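Local structure of beta-galactosidase (Bacillus circulans, 4MAD) at residues A[539-547]-A[559-567]; A[349-357]-A[524-532]. The protein probably hydrolyses terminal non-reducing beta-D-galactose residues from beta-D-galactosides, as a member of glycoside hydrolase family 35. One frame throughout, in Å; residues are numbered along the deposited sequence.

Contact 1 of 2, residues A[539-547]-A[559-567]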
loop_
_atom_site.group_PDB
_atom_site.type_symbol
_atom_site.label_atom_id
_atom_site.label_comp_id
_atom_site.label_asym_id
_atom_site.label_seq_id
_atom_site.Cartn_x
_atom_site.Cartn_y
_atom_site.Cartn_z
ATOM N N VAL A 539 4.414 -5.424 -14.733
ATOM C CA VAL A 539 4.203 -4.051 -14.353
ATOM C C VAL A 539 4.208 -3.144 -15.590
ATOM O O VAL A 539 4.643 -3.529 -16.622
ATOM C CB VAL A 539 5.263 -3.572 -13.377
ATOM C CG1 VAL A 539 5.169 -4.318 -12.090
ATOM C CG2 VAL A 539 6.610 -3.687 -13.963
ATOM N N VAL A 540 3.711 -1.938 -15.423
ATOM C CA VAL A 540 3.692 -0.972 -16.490
ATOM C C VAL A 540 4.173 0.415 -16.056
ATOM O O VAL A 540 3.876 0.841 -15.000
ATOM C CB VAL A 540 2.279 -0.902 -17.068
ATOM C CG1 VAL A 540 2.222 0.020 -18.208
ATOM C CG2 VAL A 540 1.894 -2.273 -17.479
ATOM N N PHE A 541 4.870 1.098 -16.959
ATOM C CA PHE A 541 5.372 2.447 -16.755
ATOM C C PHE A 541 4.774 3.359 -17.805
ATOM O O PHE A 541 4.690 2.993 -18.913
ATOM C CB PHE A 541 6.918 2.509 -16.790
ATOM C CG PHE A 541 7.574 1.604 -15.789
ATOM C CD1 PHE A 541 8.025 2.092 -14.602
ATOM C CD2 PHE A 541 7.663 0.261 -16.019
ATOM C CE1 PHE A 541 8.581 1.249 -13.686
ATOM C CE2 PHE A 541 8.230 -0.555 -15.094
ATOM C CZ PHE A 541 8.654 -0.069 -13.947
ATOM N N VAL A 542 4.331 4.533 -17.426
ATOM C CA VAL A 542 3.859 5.501 -18.391
ATOM C C VAL A 542 4.670 6.779 -18.201
ATOM O O VAL A 542 4.692 7.308 -17.180
ATOM C CB VAL A 542 2.363 5.758 -18.213
ATOM C CG1 VAL A 542 1.870 6.929 -19.049
ATOM C CG2 VAL A 542 1.626 4.490 -18.484
ATOM N N ASN A 543 5.449 7.141 -19.178
ATOM C CA ASN A 543 6.312 8.269 -19.012
ATOM C C ASN A 543 7.152 8.137 -17.750
ATOM O O ASN A 543 7.449 9.096 -17.118
ATOM C CB ASN A 543 5.553 9.589 -19.056
ATOM C CG ASN A 543 4.879 9.821 -20.401
ATOM O OD1 ASN A 543 3.749 10.124 -20.447
ATOM N ND2 ASN A 543 5.567 9.590 -21.455
ATOM N N GLY A 544 7.536 6.920 -17.425
ATOM C CA GLY A 544 8.361 6.670 -16.266
ATOM C C GLY A 544 7.608 6.487 -14.967
ATOM O O GLY A 544 8.177 6.127 -13.989
ATOM N N HIS A 545 6.306 6.658 -15.030
ATOM C CA HIS A 545 5.462 6.537 -13.879
ATOM C C HIS A 545 5.048 5.083 -13.733
ATOM O O HIS A 545 4.447 4.549 -14.577
ATOM C CB HIS A 545 4.244 7.372 -14.035
ATOM C CG HIS A 545 4.510 8.837 -14.055
ATOM N ND1 HIS A 545 4.833 9.544 -12.936
ATOM C CD2 HIS A 545 4.493 9.721 -15.064
ATOM C CE1 HIS A 545 4.996 10.808 -13.254
ATOM N NE2 HIS A 545 4.815 10.934 -14.545
ATOM N N HIS A 546 5.361 4.516 -12.591
ATOM C CA HIS A 546 5.113 3.101 -12.350
ATOM C C HIS A 546 3.661 2.931 -11.899
ATOM O O HIS A 546 3.319 3.307 -10.852
ATOM C CB HIS A 546 6.057 2.575 -11.261
ATOM C CG HIS A 546 5.925 1.111 -11.008
ATOM N ND1 HIS A 546 6.881 0.365 -10.372
ATOM C CD2 HIS A 546 4.959 0.250 -11.363
ATOM C CE1 HIS A 546 6.491 -0.890 -10.321
ATOM N NE2 HIS A 546 5.330 -0.982 -10.929
ATOM N N LEU A 547 2.851 2.376 -12.764
ATOM C CA LEU A 547 1.441 2.189 -12.517
ATOM C C LEU A 547 1.102 1.203 -11.428
ATOM O O LEU A 547 0.062 1.266 -10.880
ATOM C CB LEU A 547 0.716 1.762 -13.773
ATOM C CG LEU A 547 0.690 2.722 -14.949
ATOM C CD1 LEU A 547 -0.175 2.206 -16.007
ATOM C CD2 LEU A 547 0.331 4.121 -14.580
ATOM N N LEU A 559 -5.204 -1.304 -15.410
ATOM C CA LEU A 559 -4.453 -0.398 -14.596
ATOM C C LEU A 559 -4.891 1.033 -14.901
ATOM O O LEU A 559 -4.852 1.405 -15.983
ATOM C CB LEU A 559 -2.934 -0.504 -14.821
ATOM C CG LEU A 559 -2.160 -1.662 -14.216
ATOM C CD1 LEU A 559 -0.700 -1.770 -14.643
ATOM C CD2 LEU A 559 -2.313 -1.728 -12.766
ATOM N N TYR A 560 -5.221 1.778 -13.873
ATOM C CA TYR A 560 -5.593 3.167 -13.979
ATOM C C TYR A 560 -4.399 4.009 -14.291
ATOM O O TYR A 560 -3.411 3.916 -13.672
ATOM C CB TYR A 560 -6.293 3.612 -12.704
ATOM C CG TYR A 560 -6.470 5.076 -12.397
ATOM C CD1 TYR A 560 -7.112 5.920 -13.241
ATOM C CD2 TYR A 560 -6.035 5.573 -11.223
ATOM C CE1 TYR A 560 -7.275 7.194 -12.933
ATOM C CE2 TYR A 560 -6.174 6.849 -10.907
ATOM C CZ TYR A 560 -6.815 7.668 -11.770
ATOM O OH TYR A 560 -6.950 8.948 -11.434
ATOM N N VAL A 561 -4.584 4.851 -15.282
ATOM C CA VAL A 561 -3.651 5.851 -15.661
ATOM C C VAL A 561 -4.205 7.257 -15.406
ATOM O O VAL A 561 -4.978 7.728 -16.146
ATOM C CB VAL A 561 -3.361 5.745 -17.148
ATOM C CG1 VAL A 561 -2.301 6.696 -17.545
ATOM C CG2 VAL A 561 -3.048 4.371 -17.552
ATOM N N PRO A 562 -3.760 7.916 -14.374
ATOM C CA PRO A 562 -4.161 9.281 -14.136
ATOM C C PRO A 562 -3.691 10.214 -15.251
ATOM O O PRO A 562 -2.608 10.094 -15.703
ATOM C CB PRO A 562 -3.433 9.633 -12.840
ATOM C CG PRO A 562 -3.125 8.399 -12.240
ATOM C CD PRO A 562 -2.902 7.435 -13.305
ATOM N N ALA A 563 -4.487 11.207 -15.582
ATOM C CA ALA A 563 -4.117 12.065 -16.677
ATOM C C ALA A 563 -2.747 12.726 -16.502
ATOM O O ALA A 563 -2.055 12.917 -17.463
ATOM C CB ALA A 563 -5.138 13.084 -16.878
ATOM N N PRO A 564 -2.363 13.068 -15.291
ATOM C CA PRO A 564 -1.101 13.785 -15.076
ATOM C C PRO A 564 0.135 13.023 -15.496
ATOM O O PRO A 564 1.141 13.606 -15.699
ATOM C CB PRO A 564 -1.105 14.018 -13.602
ATOM C CG PRO A 564 -2.535 14.233 -13.301
ATOM C CD PRO A 564 -3.231 13.211 -14.123
ATOM N N PHE A 565 0.022 11.710 -15.539
ATOM C CA PHE A 565 1.042 10.840 -16.023
ATOM C C PHE A 565 1.290 11.009 -17.549
ATOM O O PHE A 565 2.317 10.694 -18.035
ATOM C CB PHE A 565 0.690 9.410 -15.678
ATOM C CG PHE A 565 0.880 9.043 -14.211
ATOM C CD1 PHE A 565 1.290 9.950 -13.281
ATOM C CD2 PHE A 565 0.636 7.768 -13.787
ATOM C CE1 PHE A 565 1.440 9.590 -11.994
ATOM C CE2 PHE A 565 0.805 7.422 -12.528
ATOM C CZ PHE A 565 1.191 8.332 -11.620
ATOM N N LEU A 566 0.254 11.404 -18.261
ATOM C CA LEU A 566 0.246 11.666 -19.690
ATOM C C LEU A 566 0.624 13.108 -20.110
ATOM O O LEU A 566 0.594 14.007 -19.328
ATOM C CB LEU A 566 -1.121 11.343 -20.278
ATOM C CG LEU A 566 -1.635 9.901 -20.226
ATOM C CD1 LEU A 566 -3.046 9.713 -20.657
ATOM C CD2 LEU A 566 -0.736 9.033 -20.967
ATOM N N GLN A 567 1.002 13.234 -21.368
ATOM C CA GLN A 567 1.285 14.507 -21.974
ATOM C C GLN A 567 0.805 14.542 -23.401
ATOM O O GLN A 567 0.638 13.536 -24.040
ATOM C CB GLN A 567 2.753 14.848 -21.906
ATOM C CG GLN A 567 3.635 14.008 -22.756
ATOM C CD GLN A 567 5.082 14.164 -22.353
ATOM O OE1 GLN A 567 5.427 13.941 -21.217
ATOM N NE2 GLN A 567 5.906 14.563 -23.258
HETATM O O HOH W 1 -2.707 1.993 -11.700
#
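His545 lies flat on Phe565 in an offset stack, the ring planes only 4° from parallel and the centroids 4.0 Å apart. The offset brings His545 CB over the middle of the phenyl ring, 3.6 Å from its centroid, a CH-pi contact; Pro562 CG lies against the other face. Leu547 fills the hollow beside this stack. Its CD1 lies anti to CA (chi2 -174°), which carries it out to Val561 CG2, 3.9 Å away, while CD2 turns to the edge of the Phe565 ring and stops 3.7 Å from Phe565 CD2. Farther along, Leu559 CD1 is the bump, seated between Val540 CG2 and Leu547 CB. At the other end Val542 CG1 reaches Leu566 CD2 at 3.9 Å.

This is the hairpin 539-547, closed by a type I' turn, set against strand 558-561 and the 3-10 turn after it in the galactose-binding domain. Its second strand and strand 558-561 end the same antiparallel sheet, yet the axes of 545-547 and 559-561 stay 8.4 Å apart: side chains join them, not backbone pairing. The chemistry is mainly apolar and aromatic: shape does most of the joining, and one water, donating to both Leu547 O and Tyr560 O, spans the gap.

Contact 2 of 2, residues A[349-357]-A[524-532]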
loop_
_atom_site.group_PDB
_atom_site.type_symbol
_atom_site.label_atom_id
_atom_site.label_comp_id
_atom_site.label_asym_id
_atom_site.label_seq_id
_atom_site.Cartn_x
_atom_site.Cartn_y
_atom_site.Cartn_z
ATOM N N ALA A 349 -17.033 19.387 -11.621
ATOM C CA ALA A 349 -17.300 18.771 -12.912
ATOM C C ALA A 349 -16.579 17.445 -12.973
ATOM O O ALA A 349 -15.441 17.391 -12.621
ATOM C CB ALA A 349 -16.762 19.623 -13.996
ATOM N N PRO A 350 -17.202 16.425 -13.498
ATOM C CA PRO A 350 -16.525 15.135 -13.523
ATOM C C PRO A 350 -15.246 15.148 -14.363
ATOM O O PRO A 350 -15.154 15.872 -15.296
ATOM C CB PRO A 350 -17.541 14.228 -14.170
ATOM C CG PRO A 350 -18.799 14.797 -13.873
ATOM C CD PRO A 350 -18.607 16.274 -13.855
ATOM N N ILE A 351 -14.265 14.352 -13.991
ATOM C CA ILE A 351 -13.005 14.302 -14.700
ATOM C C ILE A 351 -13.136 13.347 -15.864
ATOM O O ILE A 351 -13.459 12.227 -15.707
ATOM C CB ILE A 351 -11.877 13.887 -13.781
ATOM C CG1 ILE A 351 -11.668 14.960 -12.738
ATOM C CG2 ILE A 351 -10.651 13.710 -14.523
ATOM C CD1 ILE A 351 -10.832 14.566 -11.600
ATOM N N PRO A 352 -12.885 13.835 -17.053
ATOM C CA PRO A 352 -13.133 13.021 -18.218
ATOM C C PRO A 352 -12.270 11.760 -18.265
ATOM O O PRO A 352 -11.173 11.788 -17.857
ATOM C CB PRO A 352 -12.750 13.939 -19.358
ATOM C CG PRO A 352 -12.956 15.250 -18.865
ATOM C CD PRO A 352 -12.618 15.226 -17.425
ATOM N N LYS A 353 -12.863 10.695 -18.756
ATOM C CA LYS A 353 -12.184 9.447 -19.087
ATOM C C LYS A 353 -12.231 9.214 -20.600
ATOM O O LYS A 353 -13.214 9.427 -21.180
ATOM C CB LYS A 353 -12.831 8.296 -18.359
ATOM C CG LYS A 353 -12.383 8.196 -16.920
ATOM C CD LYS A 353 -13.440 8.367 -15.958
ATOM C CE LYS A 353 -12.938 8.731 -14.502
ATOM N NZ LYS A 353 -12.227 10.087 -14.314
ATOM N N ARG A 354 -11.137 8.763 -21.198
ATOM C CA ARG A 354 -11.054 8.524 -22.634
ATOM C C ARG A 354 -10.481 7.167 -22.944
ATOM O O ARG A 354 -9.734 6.645 -22.159
ATOM C CB ARG A 354 -10.207 9.581 -23.295
ATOM C CG ARG A 354 -10.787 10.956 -23.173
ATOM C CD ARG A 354 -12.064 11.046 -23.934
ATOM N NE ARG A 354 -12.620 12.385 -23.952
ATOM C CZ ARG A 354 -13.620 12.764 -23.198
ATOM N NH1 ARG A 354 -14.164 11.916 -22.398
ATOM N NH2 ARG A 354 -14.053 13.997 -23.248
ATOM N N LEU A 355 -10.869 6.585 -24.054
ATOM C CA LEU A 355 -10.155 5.458 -24.608
ATOM C C LEU A 355 -9.077 6.030 -25.497
ATOM O O LEU A 355 -9.293 7.014 -26.106
ATOM C CB LEU A 355 -10.984 4.604 -25.529
ATOM C CG LEU A 355 -12.276 3.943 -25.240
ATOM C CD1 LEU A 355 -13.335 4.877 -25.497
ATOM C CD2 LEU A 355 -12.421 2.795 -26.091
ATOM N N PHE A 356 -7.941 5.386 -25.569
ATOM C CA PHE A 356 -6.917 5.790 -26.483
ATOM C C PHE A 356 -6.537 4.718 -27.489
ATOM O O PHE A 356 -5.719 4.940 -28.303
ATOM C CB PHE A 356 -5.696 6.306 -25.756
ATOM C CG PHE A 356 -5.880 7.646 -25.107
ATOM C CD1 PHE A 356 -5.684 8.808 -25.813
ATOM C CD2 PHE A 356 -6.145 7.753 -23.792
ATOM C CE1 PHE A 356 -5.807 9.983 -25.217
ATOM C CE2 PHE A 356 -6.269 8.947 -23.197
ATOM C CZ PHE A 356 -6.097 10.061 -23.897
ATOM N N GLY A 357 -7.142 3.554 -27.385
ATOM C CA GLY A 357 -7.021 2.541 -28.371
ATOM C C GLY A 357 -5.762 1.720 -28.264
ATOM O O GLY A 357 -5.086 1.787 -27.290
ATOM N N LYS A 524 -5.237 15.139 -26.206
ATOM C CA LYS A 524 -5.335 15.834 -24.945
ATOM C C LYS A 524 -5.323 14.820 -23.806
ATOM O O LYS A 524 -6.040 13.894 -23.860
ATOM C CB LYS A 524 -6.652 16.547 -24.909
ATOM C CG LYS A 524 -6.913 17.311 -23.678
ATOM C CD LYS A 524 -8.313 17.752 -23.711
ATOM C CE LYS A 524 -8.595 18.740 -22.663
ATOM N NZ LYS A 524 -9.964 19.137 -22.803
ATOM N N ALA A 525 -4.532 15.031 -22.789
ATOM C CA ALA A 525 -4.458 14.077 -21.703
ATOM C C ALA A 525 -5.805 13.902 -20.984
ATOM O O ALA A 525 -6.474 14.850 -20.751
ATOM C CB ALA A 525 -3.468 14.502 -20.775
ATOM N N ALA A 526 -6.182 12.679 -20.678
ATOM C CA ALA A 526 -7.398 12.431 -19.938
ATOM C C ALA A 526 -7.196 11.130 -19.153
ATOM O O ALA A 526 -6.346 10.389 -19.489
ATOM C CB ALA A 526 -8.511 12.274 -20.833
ATOM N N ASP A 527 -7.984 10.871 -18.130
ATOM C CA ASP A 527 -7.830 9.644 -17.381
ATOM C C ASP A 527 -8.139 8.489 -18.287
ATOM O O ASP A 527 -8.894 8.598 -19.150
ATOM C CB ASP A 527 -8.761 9.573 -16.183
ATOM C CG ASP A 527 -8.366 10.465 -15.046
ATOM O OD1 ASP A 527 -7.308 11.054 -15.049
ATOM O OD2 ASP A 527 -9.174 10.568 -14.155
ATOM N N THR A 528 -7.472 7.386 -18.069
ATOM C CA THR A 528 -7.639 6.229 -18.901
ATOM C C THR A 528 -7.202 4.959 -18.186
ATOM O O THR A 528 -6.670 5.039 -17.131
ATOM C CB THR A 528 -6.918 6.359 -20.264
ATOM O OG1 THR A 528 -7.289 5.314 -21.127
ATOM C CG2 THR A 528 -5.456 6.333 -20.080
ATOM N N PHE A 529 -7.461 3.824 -18.805
ATOM C CA PHE A 529 -7.139 2.549 -18.214
ATOM C C PHE A 529 -6.510 1.618 -19.226
ATOM O O PHE A 529 -6.960 1.539 -20.312
ATOM C CB PHE A 529 -8.368 1.909 -17.623
ATOM C CG PHE A 529 -9.166 2.825 -16.729
ATOM C CD1 PHE A 529 -9.039 2.779 -15.360
ATOM C CD2 PHE A 529 -10.070 3.733 -17.245
ATOM C CE1 PHE A 529 -9.743 3.582 -14.571
ATOM C CE2 PHE A 529 -10.779 4.528 -16.415
ATOM C CZ PHE A 529 -10.586 4.457 -15.084
ATOM N N ILE A 530 -5.467 0.922 -18.820
ATOM C CA ILE A 530 -4.821 -0.037 -19.666
ATOM C C ILE A 530 -5.346 -1.460 -19.438
ATOM O O ILE A 530 -5.253 -1.962 -18.383
ATOM C CB ILE A 530 -3.287 -0.063 -19.437
ATOM C CG1 ILE A 530 -2.681 1.304 -19.614
ATOM C CG2 ILE A 530 -2.657 -0.970 -20.389
ATOM C CD1 ILE A 530 -1.190 1.346 -19.451
ATOM N N ASP A 531 -5.865 -2.078 -20.473
ATOM C CA ASP A 531 -6.437 -3.401 -20.395
ATOM C C ASP A 531 -5.363 -4.438 -20.621
ATOM O O ASP A 531 -4.844 -4.507 -21.664
ATOM C CB ASP A 531 -7.470 -3.591 -21.475
ATOM C CG ASP A 531 -7.895 -5.017 -21.630
ATOM O OD1 ASP A 531 -7.757 -5.813 -20.737
ATOM O OD2 ASP A 531 -8.381 -5.335 -22.701
ATOM N N LEU A 532 -5.043 -5.176 -19.580
ATOM C CA LEU A 532 -3.936 -6.085 -19.572
ATOM C C LEU A 532 -4.357 -7.536 -19.513
ATOM O O LEU A 532 -3.569 -8.378 -19.204
ATOM C CB LEU A 532 -3.039 -5.791 -18.408
ATOM C CG LEU A 532 -2.302 -4.472 -18.553
ATOM C CD1 LEU A 532 -2.181 -3.681 -17.340
ATOM C CD2 LEU A 532 -1.036 -4.603 -19.298
HETATM O O HOH W 2 -9.390 13.754 -17.768
#
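Lys353 NZ is gripped from two sides: it donates to Ile351 O, 2.8 Å away, in its own segment, and forms a salt bridge across the contact to Asp527 OD2 at 3.1 Å. A single beta bridge, Lys353 with Asp527, underlies this and ties the linker that follows the barrel domain to the lead-in of strand 528-531 in the galactose-binding domain. Its sound bond runs from Arg354 N to Asp527 O, 3.0 Å long with 164° at the hydrogen. Its companion from Asp527 N to Pro352 O is weak at 3.3 Å, and a water bridges the same pair, donating a hydrogen bond to Pro352 O and accepting one from Asp527 N.

The lysine chain bends at chi2 (118°) and again at chi4, which folds NZ back to the anti side of Asp527 OD2, 19° out of the carboxylate plane. On the way its CG meets the edge of the Phe529 ring. The other carboxylate oxygen, OD1, is hydrogen-bonded to Tyr47 OH and Ala563 N, which fixes the turn of the group. A methionine in place of Lys353 would probably leave Asp527 OD2 without its charged mate and Ile351 O without this donor.

Beyond the bridge, Arg354 CG packs on Ala526 CB at 3.5 Å. Phe356 turns its ring edge to 524-528, near Ala526 O and Thr528 CB, and its CZ stops 3.8 Å from Lys524 O.

Along the chain the two contacts come in series: contact 2 closes at residue 532, and contact 1 opens a few residues later at 539. Their centres are about 11 Å apart, on the same side of the chain's centre, and both reach one antiparallel sheet, in which strands 528-531 and 558-561 are neighbours. They touch directly. Val561 N probably donates a hydrogen bond to Thr528 O at 2.8 Å, and Leu566 CD1 packs on Ala526 O. Contact 2 fastens the linker after helix 327-339 to this sheet, while contact 1, wholly within the galactose-binding domain, packs the sheet's two outermost strands together; both lie away from the annotated sites.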